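Local structure of D-alanine--D-alanine ligase (Coxiella burnetii, 3TQT) at residues P341-L344 with D345-E349; V128-N131 with V132-A136; E57-A61 with H62-H66; E168-Y171 with Q172-D176. The protein joins two D-alanine molecules into D-alanyl-D-alanine at the expense of ATP, a step of peptidoglycan biosynthesis in cell wall formation. One frame throughout, in Å; residues are numbered along the deposited sequence.

How the contacts relate
The four contacts are local and follow one another along the chain; none encloses or crosses another. Contact 3 comes first, at the joint between helices 56-61 and 64-70 of the N-terminal part. Contact 2 follows, where the loop after helix 115-122 turns into helix 132-139. Contact 4 starts helix 170-177 in the ATP-grasp part, and contact 1 is an early piece of the long helix 340-370. Contacts 1 and 2 touch: CG2 of Val128 lies 3.7 Å from O of Leu347, which joins the loop to the last helix. Contacts 3 and 4 are about 51 Å apart between centres, on opposite sides of the chain's centre.

Contact 1: P341-L344 with D345-E349; sequences PNLL and DQLIE
In four successive i+4 to i bonds, the N-H groups of Asp345, Gln346, Leu347 and Ile348 donate to the carbonyls of Pro341, Asn342, Leu343 and Leu344, as in a regular alpha-helix. The first, Asp345 N to Pro341 O, measures 2.9 Å. This is an early part of the long helix 340-370. The carboxylate of Asp345 folds back toward the same carbonyl. Its CG is anti to its own carbonyl carbon (chi1 -66°), and this brings the group back along the helix toward Pro341. A water bridges the two residues. It donates to Pro341 O at 2.7 Å and to Asp345 OD1 at 2.8 Å. Asp345 OD1 also has a hydrogen bond with the hydroxyl of Tyr37. On another side of the helix, Leu343 CD1 and Leu347 CD1 meet at 4.0 Å, with the two side chains crossing at a slant. The helix has an apolar side, where Leu343 packs on Leu235, Phe323 and Trp333, and a polar spot at Asp345, next to Tyr37. Pro341 O receives a backbone N-H and a water proton, and the same water helps to satisfy the buried carboxylate of Asp345.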
ATOM      1  N   PRO A 341      -0.286 -14.592  25.046  1.00 26.56           N
ATOM      2  CA  PRO A 341      -1.748 -14.610  24.910  1.00 29.00           C
ATOM      3  C   PRO A 341      -2.351 -13.210  25.008  1.00 27.88           C
ATOM      4  O   PRO A 341      -3.230 -12.853  24.214  1.00 26.34           O
ATOM      5  CB  PRO A 341      -2.194 -15.446  26.115  1.00 30.50           C
ATOM      6  CG  PRO A 341      -1.033 -16.346  26.376  1.00 32.38           C
ATOM      7  CD  PRO A 341       0.178 -15.506  26.106  1.00 30.76           C
ATOM      8  N   ASN A 342      -1.887 -12.434  25.987  1.00 27.46           N
ATOM      9  CA  ASN A 342      -2.370 -11.076  26.199  1.00 28.44           C
ATOM     10  C   ASN A 342      -1.986 -10.180  25.033  1.00 24.14           C
ATOM     11  O   ASN A 342      -2.753  -9.316  24.625  1.00 25.12           O
ATOM     12  CB  ASN A 342      -1.766 -10.488  27.466  1.00 28.44           C
ATOM     13  CG  ASN A 342      -2.063 -11.324  28.704  1.00 35.96           C
ATOM     14  OD1 ASN A 342      -3.006 -11.052  29.431  1.00 41.73           O
ATOM     15  ND2 ASN A 342      -1.249 -12.334  28.942  1.00 32.27           N
ATOM     16  N   LEU A 343      -0.770 -10.368  24.535  1.00 24.55           N
ATOM     17  CA  LEU A 343      -0.313  -9.634  23.365  1.00 21.83           C
ATOM     18  C   LEU A 343      -1.288  -9.886  22.217  1.00 21.72           C
ATOM     19  O   LEU A 343      -1.741  -8.955  21.556  1.00 18.28           O
ATOM     20  CB  LEU A 343       1.103 -10.081  22.975  1.00 22.56           C
ATOM     21  CG  LEU A 343       1.629  -9.617  21.616  1.00 18.24           C
ATOM     22  CD1 LEU A 343       1.636  -8.075  21.501  1.00 18.06           C
ATOM     23  CD2 LEU A 343       3.030 -10.185  21.365  1.00 24.01           C
ATOM     24  N   LEU A 344      -1.621 -11.154  21.986  1.00 21.41           N
ATOM     25  CA  LEU A 344      -2.521 -11.494  20.885  1.00 22.22           C
ATOM     26  C   LEU A 344      -3.902 -10.881  21.100  1.00 23.71           C
ATOM     27  O   LEU A 344      -4.517 -10.394  20.152  1.00 18.18           O
ATOM     28  CB  LEU A 344      -2.636 -13.010  20.714  1.00 21.84           C
ATOM     29  CG  LEU A 344      -1.323 -13.727  20.394  1.00 21.09           C
ATOM     30  CD1 LEU A 344      -1.548 -15.243  20.301  1.00 19.86           C
ATOM     31  CD2 LEU A 344      -0.721 -13.169  19.111  1.00 23.49           C
ATOM     32  N   ASP A 345      -4.400 -10.911  22.337  1.00 22.36           N
ATOM     33  CA  ASP A 345      -5.697 -10.282  22.617  1.00 19.88           C
ATOM     34  C   ASP A 345      -5.652  -8.802  22.260  1.00 21.77           C
ATOM     35  O   ASP A 345      -6.592  -8.254  21.669  1.00 21.46           O
ATOM     36  CB  ASP A 345      -6.097 -10.415  24.094  1.00 22.63           C
ATOM     37  CG  ASP A 345      -6.363 -11.851  24.514  1.00 30.24           C
ATOM     38  OD1 ASP A 345      -6.879 -12.637  23.692  1.00 28.17           O
ATOM     39  OD2 ASP A 345      -6.060 -12.186  25.683  1.00 25.47           O
ATOM     40  N   GLN A 346      -4.568  -8.144  22.649  1.00 25.36           N
ATOM     41  CA  GLN A 346      -4.424  -6.722  22.359  1.00 22.98           C
ATOM     42  C   GLN A 346      -4.367  -6.451  20.856  1.00 22.40           C
ATOM     43  O   GLN A 346      -5.007  -5.521  20.356  1.00 18.13           O
ATOM     44  CB  GLN A 346      -3.212  -6.152  23.107  1.00 23.88           C
ATOM     45  CG  GLN A 346      -3.489  -6.147  24.622  1.00 30.66           C
ATOM     46  CD  GLN A 346      -2.482  -5.362  25.432  1.00 38.75           C
ATOM     47  OE1 GLN A 346      -1.795  -4.482  24.913  1.00 40.02           O
ATOM     48  NE2 GLN A 346      -2.402  -5.668  26.726  1.00 38.24           N
ATOM     49  N   LEU A 347      -3.637  -7.287  20.126  1.00 18.77           N
ATOM     50  CA  LEU A 347      -3.571  -7.114  18.676  1.00 18.91           C
ATOM     51  C   LEU A 347      -4.954  -7.272  18.042  1.00 17.09           C
ATOM     52  O   LEU A 347      -5.326  -6.512  17.150  1.00 19.36           O
ATOM     53  CB  LEU A 347      -2.571  -8.089  18.060  1.00 16.63           C
ATOM     54  CG  LEU A 347      -1.111  -7.750  18.376  1.00 19.98           C
ATOM     55  CD1 LEU A 347      -0.226  -8.948  18.080  1.00 20.22           C
ATOM     56  CD2 LEU A 347      -0.683  -6.527  17.574  1.00 18.37           C
ATOM     57  N   ILE A 348      -5.715  -8.257  18.505  1.00 17.70           N
ATOM     58  CA  ILE A 348      -7.065  -8.446  17.983  1.00 18.35           C
ATOM     59  C   ILE A 348      -7.968  -7.263  18.355  1.00 21.94           C
ATOM     60  O   ILE A 348      -8.718  -6.760  17.521  1.00 18.80           O
ATOM     61  CB  ILE A 348      -7.660  -9.793  18.449  1.00 18.47           C
ATOM     62  CG1 ILE A 348      -6.963 -10.950  17.718  1.00 20.36           C
ATOM     63  CG2 ILE A 348      -9.169  -9.832  18.246  1.00 19.33           C
ATOM     64  CD1 ILE A 348      -7.162 -12.305  18.382  1.00 25.12           C
ATOM     65  N   GLU A 349      -7.893  -6.811  19.602  1.00 21.51           N
ATOM     66  CA  GLU A 349      -8.700  -5.672  20.028  1.00 23.23           C
ATOM     67  C   GLU A 349      -8.373  -4.410  19.219  1.00 24.09           C
ATOM     68  O   GLU A 349      -9.276  -3.700  18.783  1.00 21.63           O
ATOM     69  CB  GLU A 349      -8.529  -5.416  21.531  1.00 20.34           C
ATOM     70  CG  GLU A 349      -9.275  -6.423  22.416  1.00 37.14           C
ATOM     71  CD  GLU A 349      -8.597  -6.647  23.768  1.00 50.07           C
ATOM     72  OE1 GLU A 349      -7.686  -5.872  24.123  1.00 48.20           O
ATOM     73  OE2 GLU A 349      -8.967  -7.612  24.473  1.00 54.31           O
TER
HETATM   74  O   HOH W   1      -5.058 -14.691  23.324  1.00 22.15           O

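Contact 2: V128-N131 with V132-A136; sequences VGAN and VQSSA
Asn131 O is gripped twice by Ser135. Ser135 OG donates to Asn131 O at 2.7 Å, and Ser135 N at 2.9 Å. The two donors come from opposite faces of the carbonyl plane, and OG stands 37° out of that plane. OG of Ser135 is beside its own backbone N (chi1 -63°), which lets one residue reach the oxygen with both groups. Asn131 also caps the helix with its side chain. Asn131 OD1 accepts from Ser134 N at 2.9 Å, and the donor lies nearly on the line of the side-chain C=O. Asn131 is therefore the N-cap of helix 132-139, with the loop from helix 115-122 arriving just before it. Its chi1 of 70° sets the amide between the backbone N and the carbonyl carbon, where OD1 can face the first turn. Ala130 CB packs beside the two serines, 3.9 Å from Ser134 CB and 3.4 Å from Ser135 OG. The hydroxyl of Ser134 turns elsewhere and is hydrogen-bonded with Val294 O. At the start of the same turn, Val132 packs on Asp113 and Gln133 on Leu143, both of the second subunit.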
ATOM      1  N   VAL A 128      -5.314  -7.694  11.866  1.00 18.62           N
ATOM      2  CA  VAL A 128      -4.222  -7.284  12.727  1.00 16.34           C
ATOM      3  C   VAL A 128      -3.097  -6.598  11.958  1.00 22.61           C
ATOM      4  O   VAL A 128      -2.748  -6.997  10.838  1.00 21.39           O
ATOM      5  CB  VAL A 128      -3.670  -8.479  13.488  1.00 16.05           C
ATOM      6  CG1 VAL A 128      -2.340  -8.120  14.181  1.00 19.94           C
ATOM      7  CG2 VAL A 128      -4.719  -8.974  14.480  1.00 14.34           C
ATOM      8  N   GLY A 129      -2.545  -5.552  12.559  1.00 21.19           N
ATOM      9  CA  GLY A 129      -1.305  -4.973  12.062  1.00 19.02           C
ATOM     10  C   GLY A 129      -1.461  -3.850  11.057  1.00 16.13           C
ATOM     11  O   GLY A 129      -2.519  -3.240  10.935  1.00 18.18           O
ATOM     12  N   ALA A 130      -0.377  -3.586  10.325  1.00 17.77           N
ATOM     13  CA  ALA A 130      -0.262  -2.431   9.462  1.00 18.07           C
ATOM     14  C   ALA A 130      -1.289  -2.502   8.360  1.00 20.31           C
ATOM     15  O   ALA A 130      -1.549  -3.582   7.844  1.00 20.38           O
ATOM     16  CB  ALA A 130       1.134  -2.396   8.859  1.00 18.32           C
ATOM     17  N   ASN A 131      -1.873  -1.357   8.007  1.00 17.86           N
ATOM     18  CA  ASN A 131      -2.810  -1.292   6.893  1.00 17.59           C
ATOM     19  C   ASN A 131      -2.075  -1.344   5.549  1.00 18.55           C
ATOM     20  O   ASN A 131      -0.880  -1.597   5.518  1.00 18.69           O
ATOM     21  CB  ASN A 131      -3.734  -0.072   6.986  1.00 19.10           C
ATOM     22  CG  ASN A 131      -3.016   1.248   6.735  1.00 25.43           C
ATOM     23  OD1 ASN A 131      -1.808   1.292   6.506  1.00 24.04           O
ATOM     24  ND2 ASN A 131      -3.780   2.338   6.758  1.00 24.86           N
ATOM     25  N   VAL A 132      -2.782  -1.108   4.452  1.00 16.72           N
ATOM     26  CA  VAL A 132      -2.163  -1.265   3.139  1.00 23.07           C
ATOM     27  C   VAL A 132      -1.030  -0.270   2.946  1.00 27.85           C
ATOM     28  O   VAL A 132       0.071  -0.637   2.546  1.00 18.95           O
ATOM     29  CB  VAL A 132      -3.182  -1.115   1.994  1.00 27.21           C
ATOM     30  CG1 VAL A 132      -2.455  -1.012   0.648  1.00 21.37           C
ATOM     31  CG2 VAL A 132      -4.150  -2.296   2.004  1.00 21.17           C
ATOM     32  N   GLN A 133      -1.300   0.994   3.236  1.00 18.63           N
ATOM     33  CA  GLN A 133      -0.299   2.025   3.038  1.00 18.40           C
ATOM     34  C   GLN A 133       0.933   1.827   3.902  1.00 15.48           C
ATOM     35  O   GLN A 133       2.059   1.993   3.444  1.00 17.40           O
ATOM     36  CB  GLN A 133      -0.873   3.410   3.324  1.00 25.70           C
ATOM     37  CG  GLN A 133       0.212   4.488   3.382  1.00 28.06           C
ATOM     38  CD  GLN A 133      -0.159   5.634   4.304  1.00 37.55           C
ATOM     39  OE1 GLN A 133       0.207   5.648   5.470  1.00 32.57           O
ATOM     40  NE2 GLN A 133      -0.905   6.593   3.782  1.00 45.32           N
ATOM     41  N   SER A 134       0.715   1.500   5.163  1.00 17.06           N
ATOM     42  CA  SER A 134       1.813   1.363   6.108  1.00 18.71           C
ATOM     43  C   SER A 134       2.628   0.115   5.788  1.00 16.48           C
ATOM     44  O   SER A 134       3.844   0.108   5.919  1.00 18.68           O
ATOM     45  CB  SER A 134       1.285   1.290   7.548  1.00 20.00           C
ATOM     46  OG  SER A 134       2.372   1.402   8.448  1.00 30.04           O
ATOM     47  N   SER A 135       1.947  -0.951   5.389  1.00 14.97           N
ATOM     48  CA  SER A 135       2.645  -2.167   4.985  1.00 15.82           C
ATOM     49  C   SER A 135       3.558  -1.852   3.791  1.00 22.87           C
ATOM     50  O   SER A 135       4.708  -2.273   3.750  1.00 20.20           O
ATOM     51  CB  SER A 135       1.643  -3.256   4.597  1.00 18.18           C
ATOM     52  OG  SER A 135       0.835  -3.614   5.709  1.00 18.91           O
ATOM     53  N   ALA A 136       3.025  -1.116   2.819  1.00 20.06           N
ATOM     54  CA  ALA A 136       3.776  -0.823   1.597  1.00 21.65           C
ATOM     55  C   ALA A 136       4.953   0.071   1.914  1.00 22.48           C
ATOM     56  O   ALA A 136       6.064  -0.153   1.438  1.00 27.86           O
ATOM     57  CB  ALA A 136       2.877  -0.195   0.548  1.00 21.21           C
TER

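Contact 3: E57-A61 with H62-H66; sequences EMFLA and HSPDH
His62 meets Met58 and Ala61 where one short helix ends and the next begins. This is a tight helix-to-helix joint: helix 56-61 stops here, and Ser63 is the N-cap of helix 64-70. His62 is the first residue to leave helical backbone angles. Met58 O receives two weak bonds from it. His62 N is 3.0 Å from Met58 O, but the angle at hydrogen is only 125°. His62 ND1 is 3.4 Å from Met58 O, which lies at the ring edge, near its plane. The imidazole also leans over the chain: the carbonyl carbon of Ala61 sits over one of its faces, 3.3 Å from His62 CG. A chi1 of -63° sets the ring beside its own backbone N, where ND1 can also reach Met58 O. On another side of the joint, Phe59 CE1 touches Pro64 CD at 4.2 Å. The carbonyl oxygens Phe59 O and His62 O, both acceptors, lie 3.0 Å apart. Further out, NZ of Lys26 in helix 18-31 makes hydrogen bonds with both, and the lysine meets the Phe59 ring by a cation-pi contact. Its charge, bonded to both oxygens, probably eases their mutual repulsion. Phe59 and Pro64 pack against strand 37-44 through Val41 and Phe43. In the cap itself, Ser63 OG accepts from His66 N at 3.0 Å.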
ATOM      1  N   GLU A  57      -6.420 -27.610  16.333  1.00 30.63           N
ATOM      2  CA  GLU A  57      -5.600 -28.687  16.866  1.00 32.19           C
ATOM      3  C   GLU A  57      -4.905 -29.464  15.742  1.00 31.47           C
ATOM      4  O   GLU A  57      -3.777 -29.910  15.900  1.00 31.31           O
ATOM      5  CB  GLU A  57      -6.428 -29.632  17.743  1.00 35.27           C
ATOM      6  CG  GLU A  57      -7.517 -30.399  16.989  1.00 41.67           C
ATOM      7  CD  GLU A  57      -8.850 -29.655  16.906  1.00 50.44           C
ATOM      8  OE1 GLU A  57      -8.880 -28.423  17.132  1.00 36.69           O
ATOM      9  OE2 GLU A  57      -9.878 -30.314  16.618  1.00 60.30           O
ATOM     10  N   MET A  58      -5.585 -29.625  14.612  1.00 29.49           N
ATOM     11  CA  MET A  58      -5.017 -30.358  13.489  1.00 28.93           C
ATOM     12  C   MET A  58      -3.886 -29.551  12.868  1.00 28.43           C
ATOM     13  O   MET A  58      -2.877 -30.114  12.426  1.00 26.97           O
ATOM     14  CB  MET A  58      -6.077 -30.630  12.427  1.00 25.22           C
ATOM     15  CG  MET A  58      -7.131 -31.623  12.862  1.00 36.18           C
ATOM     16  SD  MET A  58      -8.245 -32.009  11.509  1.00 53.03           S
ATOM     17  CE  MET A  58      -7.195 -33.135  10.600  1.00 54.48           C
ATOM     18  N   PHE A  59      -4.060 -28.232  12.845  1.00 30.16           N
ATOM     19  CA  PHE A  59      -3.030 -27.337  12.319  1.00 30.89           C
ATOM     20  C   PHE A  59      -1.785 -27.403  13.187  1.00 30.08           C
ATOM     21  O   PHE A  59      -0.675 -27.356  12.683  1.00 31.46           O
ATOM     22  CB  PHE A  59      -3.530 -25.886  12.225  1.00 24.08           C
ATOM     23  CG  PHE A  59      -2.484 -24.929  11.723  1.00 26.10           C
ATOM     24  CD1 PHE A  59      -1.991 -25.041  10.430  1.00 26.21           C
ATOM     25  CD2 PHE A  59      -1.986 -23.930  12.540  1.00 28.61           C
ATOM     26  CE1 PHE A  59      -1.009 -24.172   9.968  1.00 30.27           C
ATOM     27  CE2 PHE A  59      -1.015 -23.053  12.078  1.00 25.40           C
ATOM     28  CZ  PHE A  59      -0.522 -23.184  10.793  1.00 24.32           C
ATOM     29  N   LEU A  60      -1.966 -27.511  14.498  1.00 28.17           N
ATOM     30  CA  LEU A  60      -0.816 -27.625  15.391  1.00 26.75           C
ATOM     31  C   LEU A  60      -0.127 -28.979  15.246  1.00 33.28           C
ATOM     32  O   LEU A  60       1.084 -29.087  15.402  1.00 32.24           O
ATOM     33  CB  LEU A  60      -1.236 -27.415  16.845  1.00 28.02           C
ATOM     34  CG  LEU A  60      -1.854 -26.045  17.124  1.00 30.01           C
ATOM     35  CD1 LEU A  60      -2.280 -25.944  18.574  1.00 37.68           C
ATOM     36  CD2 LEU A  60      -0.873 -24.936  16.765  1.00 30.92           C
ATOM     37  N   ALA A  61      -0.909 -30.006  14.937  1.00 27.72           N
ATOM     38  CA  ALA A  61      -0.405 -31.377  14.921  1.00 33.32           C
ATOM     39  C   ALA A  61       0.248 -31.791  13.604  1.00 32.74           C
ATOM     40  O   ALA A  61       1.022 -32.747  13.563  1.00 31.24           O
ATOM     41  CB  ALA A  61      -1.531 -32.349  15.275  1.00 29.13           C
ATOM     42  N   HIS A  62      -0.069 -31.087  12.526  1.00 28.47           N
ATOM     43  CA  HIS A  62       0.360 -31.508  11.196  1.00 28.55           C
ATOM     44  C   HIS A  62       0.820 -30.333  10.353  1.00 30.20           C
ATOM     45  O   HIS A  62       0.473 -29.201  10.639  1.00 35.19           O
ATOM     46  CB  HIS A  62      -0.801 -32.195  10.483  1.00 28.15           C
ATOM     47  CG  HIS A  62      -1.255 -33.445  11.160  1.00 32.64           C
ATOM     48  ND1 HIS A  62      -2.369 -33.495  11.975  1.00 36.71           N
ATOM     49  CD2 HIS A  62      -0.733 -34.689  11.163  1.00 27.21           C
ATOM     50  CE1 HIS A  62      -2.517 -34.723  12.436  1.00 27.90           C
ATOM     51  NE2 HIS A  62      -1.535 -35.467  11.957  1.00 32.13           N
ATOM     52  N   SER A  63       1.593 -30.602   9.309  1.00 29.83           N
ATOM     53  CA  SER A  63       1.914 -29.544   8.357  1.00 29.95           C
ATOM     54  C   SER A  63       0.643 -29.209   7.585  1.00 30.37           C
ATOM     55  O   SER A  63      -0.205 -30.072   7.375  1.00 26.46           O
ATOM     56  CB  SER A  63       3.013 -29.996   7.395  1.00 33.62           C
ATOM     57  OG  SER A  63       2.523 -30.957   6.478  1.00 33.82           O
ATOM     58  N   PRO A  64       0.488 -27.952   7.170  1.00 26.91           N
ATOM     59  CA  PRO A  64      -0.701 -27.677   6.364  1.00 26.29           C
ATOM     60  C   PRO A  64      -0.695 -28.441   5.041  1.00 26.58           C
ATOM     61  O   PRO A  64      -1.771 -28.784   4.537  1.00 27.35           O
ATOM     62  CB  PRO A  64      -0.644 -26.158   6.149  1.00 25.43           C
ATOM     63  CG  PRO A  64       0.761 -25.780   6.420  1.00 27.59           C
ATOM     64  CD  PRO A  64       1.262 -26.735   7.461  1.00 31.03           C
ATOM     65  N   ASP A  65       0.487 -28.726   4.494  1.00 25.62           N
ATOM     66  CA  ASP A  65       0.567 -29.536   3.280  1.00 30.35           C
ATOM     67  C   ASP A  65      -0.071 -30.918   3.500  1.00 33.34           C
ATOM     68  O   ASP A  65      -0.770 -31.450   2.639  1.00 28.88           O
ATOM     69  CB  ASP A  65       2.015 -29.685   2.823  1.00 40.25           C
ATOM     70  CG  ASP A  65       2.134 -30.440   1.518  1.00 61.37           C
ATOM     71  OD1 ASP A  65       1.899 -29.822   0.458  1.00 70.17           O
ATOM     72  OD2 ASP A  65       2.461 -31.649   1.548  1.00 63.47           O
ATOM     73  N   HIS A  66       0.178 -31.491   4.666  1.00 31.26           N
ATOM     74  CA  HIS A  66      -0.410 -32.776   5.028  1.00 33.75           C
ATOM     75  C   HIS A  66      -1.935 -32.677   5.063  1.00 25.19           C
ATOM     76  O   HIS A  66      -2.647 -33.547   4.545  1.00 26.98           O
ATOM     77  CB  HIS A  66       0.119 -33.205   6.390  1.00 29.67           C
ATOM     78  CG  HIS A  66      -0.407 -34.521   6.861  1.00 35.20           C
ATOM     79  ND1 HIS A  66       0.086 -35.728   6.403  1.00 35.50           N
ATOM     80  CD2 HIS A  66      -1.369 -34.827   7.763  1.00 34.76           C
ATOM     81  CE1 HIS A  66      -0.553 -36.715   7.002  1.00 36.72           C
ATOM     82  NE2 HIS A  66      -1.442 -36.196   7.833  1.00 33.96           N
TER

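Contact 4: E168-Y171 with Q172-D176; sequences EGVY and QRLLD
The first turn of helix 170-177, in the ATP-grasp part of the chain, carries this contact, with Gly169 at the N-cap. Tyr171 and Leu175 lie one turn apart and form a CH-pi contact. CD1 of Leu175 stands over one face of the Tyr171 ring, 3.4 Å from its centroid and 16° off the normal. Leu175 CD2 reaches the far end of the same ring, 3.6 Å from Tyr171 CE2. With chi1 at -177°, the ring of Tyr171 swings beside its own carbonyl carbon, and Leu175 crosses it at a slant. Both side chains pack on Leu183 of strand 183-187. The Tyr171 ring also meets that of Phe205, and its hydroxyl makes a weak hydrogen bond with Lys200 O. On another side, Val170 CG1 and Leu174 CD1 touch at 3.7 Å, and the two side chains lie side by side against His159. Arg173 bends at chi3 (54°) and folds back over the helix start. Gly169 O and Val170 CA lie over one face of its guanidinium, and Arg173 NH2 is 3.5 Å from Val170 CG2. A water in the guanidinium plane accepts from Arg173 NH2 at 2.8 Å and donates to Glu168 O. Arg173 thus ties down the helix start twice: its N-H bonds Gly169 O at an N to O distance of 3.0 Å, and its guanidinium reaches Glu168 O through water. Val170, Tyr171, Leu174 and Leu175 form a largely apolar side toward the sheet.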
ATOM      1  N   GLU A 168      28.032   3.109 -12.851  1.00 26.89           N
ATOM      2  CA  GLU A 168      29.356   3.712 -12.841  1.00 28.76           C
ATOM      3  C   GLU A 168      29.382   4.974 -11.981  1.00 30.23           C
ATOM      4  O   GLU A 168      28.445   5.778 -12.004  1.00 31.24           O
ATOM      5  CB  GLU A 168      29.784   4.043 -14.271  1.00 34.87           C
ATOM      6  CG  GLU A 168      30.075   2.814 -15.128  1.00 38.95           C
ATOM      7  CD  GLU A 168      28.835   2.252 -15.826  1.00 37.76           C
ATOM      8  OE1 GLU A 168      27.735   2.824 -15.679  1.00 36.13           O
ATOM      9  OE2 GLU A 168      28.969   1.227 -16.525  1.00 44.90           O
ATOM     10  N   GLY A 169      30.449   5.131 -11.206  1.00 29.56           N
ATOM     11  CA  GLY A 169      30.627   6.313 -10.388  1.00 32.82           C
ATOM     12  C   GLY A 169      29.871   6.246  -9.077  1.00 29.03           C
ATOM     13  O   GLY A 169      30.182   6.977  -8.135  1.00 32.46           O
ATOM     14  N   VAL A 170      28.874   5.371  -9.003  1.00 26.70           N
ATOM     15  CA  VAL A 170      28.072   5.279  -7.783  1.00 26.14           C
ATOM     16  C   VAL A 170      28.885   4.759  -6.611  1.00 26.22           C
ATOM     17  O   VAL A 170      28.875   5.355  -5.538  1.00 28.35           O
ATOM     18  CB  VAL A 170      26.817   4.414  -7.968  1.00 21.77           C
ATOM     19  CG1 VAL A 170      26.044   4.306  -6.642  1.00 20.65           C
ATOM     20  CG2 VAL A 170      25.933   5.024  -9.042  1.00 24.95           C
ATOM     21  N   TYR A 171      29.575   3.644  -6.820  1.00 25.42           N
ATOM     22  CA  TYR A 171      30.412   3.060  -5.783  1.00 27.77           C
ATOM     23  C   TYR A 171      31.317   4.112  -5.173  1.00 28.65           C
ATOM     24  O   TYR A 171      31.346   4.283  -3.953  1.00 29.79           O
ATOM     25  CB  TYR A 171      31.255   1.923  -6.351  1.00 25.52           C
ATOM     26  CG  TYR A 171      32.098   1.215  -5.323  1.00 30.44           C
ATOM     27  CD1 TYR A 171      31.507   0.467  -4.315  1.00 30.71           C
ATOM     28  CD2 TYR A 171      33.497   1.277  -5.368  1.00 35.80           C
ATOM     29  CE1 TYR A 171      32.275  -0.193  -3.372  1.00 34.09           C
ATOM     30  CE2 TYR A 171      34.274   0.623  -4.427  1.00 37.71           C
ATOM     31  CZ  TYR A 171      33.650  -0.113  -3.432  1.00 37.13           C
ATOM     32  OH  TYR A 171      34.392  -0.772  -2.485  1.00 36.30           O
ATOM     33  N   GLN A 172      32.046   4.826  -6.031  1.00 29.07           N
ATOM     34  CA  GLN A 172      33.018   5.808  -5.573  1.00 29.64           C
ATOM     35  C   GLN A 172      32.362   6.939  -4.808  1.00 29.42           C
ATOM     36  O   GLN A 172      32.890   7.404  -3.800  1.00 35.90           O
ATOM     37  CB  GLN A 172      33.817   6.389  -6.749  1.00 33.17           C
ATOM     38  CG  GLN A 172      35.017   7.192  -6.277  1.00 34.54           C
ATOM     39  CD  GLN A 172      35.899   6.365  -5.370  1.00 40.82           C
ATOM     40  OE1 GLN A 172      36.435   5.348  -5.791  1.00 43.90           O
ATOM     41  NE2 GLN A 172      36.009   6.765  -4.106  1.00 34.47           N
ATOM     42  N   ARG A 173      31.210   7.386  -5.296  1.00 30.57           N
ATOM     43  CA  ARG A 173      30.494   8.475  -4.655  1.00 32.19           C
ATOM     44  C   ARG A 173      29.993   8.047  -3.289  1.00 30.21           C
ATOM     45  O   ARG A 173      29.965   8.840  -2.358  1.00 28.52           O
ATOM     46  CB  ARG A 173      29.329   8.957  -5.516  1.00 34.09           C
ATOM     47  CG  ARG A 173      28.365   9.860  -4.761  1.00 48.39           C
ATOM     48  CD  ARG A 173      27.404  10.587  -5.696  1.00 57.37           C
ATOM     49  NE  ARG A 173      26.675   9.673  -6.571  1.00 63.15           N
ATOM     50  CZ  ARG A 173      27.079   9.326  -7.790  1.00 65.59           C
ATOM     51  NH1 ARG A 173      28.211   9.816  -8.279  1.00 70.11           N
ATOM     52  NH2 ARG A 173      26.355   8.489  -8.517  1.00 67.48           N
ATOM     53  N   LEU A 174      29.609   6.784  -3.170  1.00 24.45           N
ATOM     54  CA  LEU A 174      29.129   6.280  -1.890  1.00 23.10           C
ATOM     55  C   LEU A 174      30.282   6.081  -0.921  1.00 26.26           C
ATOM     56  O   LEU A 174      30.161   6.398   0.264  1.00 28.07           O
ATOM     57  CB  LEU A 174      28.321   4.995  -2.085  1.00 24.86           C
ATOM     58  CG  LEU A 174      27.023   5.237  -2.871  1.00 27.26           C
ATOM     59  CD1 LEU A 174      26.204   3.979  -2.967  1.00 25.97           C
ATOM     60  CD2 LEU A 174      26.202   6.340  -2.220  1.00 24.44           C
ATOM     61  N   LEU A 175      31.409   5.578  -1.422  1.00 30.19           N
ATOM     62  CA  LEU A 175      32.598   5.491  -0.589  1.00 33.07           C
ATOM     63  C   LEU A 175      32.979   6.883  -0.089  1.00 30.25           C
ATOM     64  O   LEU A 175      33.344   7.048   1.062  1.00 29.73           O
ATOM     65  CB  LEU A 175      33.768   4.852  -1.339  1.00 38.50           C
ATOM     66  CG  LEU A 175      33.911   3.343  -1.139  1.00 44.37           C
ATOM     67  CD1 LEU A 175      32.718   2.627  -1.721  1.00 52.30           C
ATOM     68  CD2 LEU A 175      35.201   2.845  -1.774  1.00 48.69           C
ATOM     69  N   ASP A 176      32.851   7.885  -0.951  1.00 29.26           N
ATOM     70  CA  ASP A 176      33.204   9.253  -0.578  1.00 31.90           C
ATOM     71  C   ASP A 176      32.257   9.790   0.476  1.00 33.26           C
ATOM     72  O   ASP A 176      32.652  10.585   1.325  1.00 36.41           O
ATOM     73  CB  ASP A 176      33.156  10.180  -1.789  1.00 33.71           C
ATOM     74  CG  ASP A 176      34.286   9.925  -2.770  1.00 41.83           C
ATOM     75  OD1 ASP A 176      35.315   9.360  -2.358  1.00 35.94           O
ATOM     76  OD2 ASP A 176      34.138  10.285  -3.956  1.00 50.31           O
TER
HETATM   77  O   HOH W   2      27.529   8.173 -10.994  1.00 30.80           O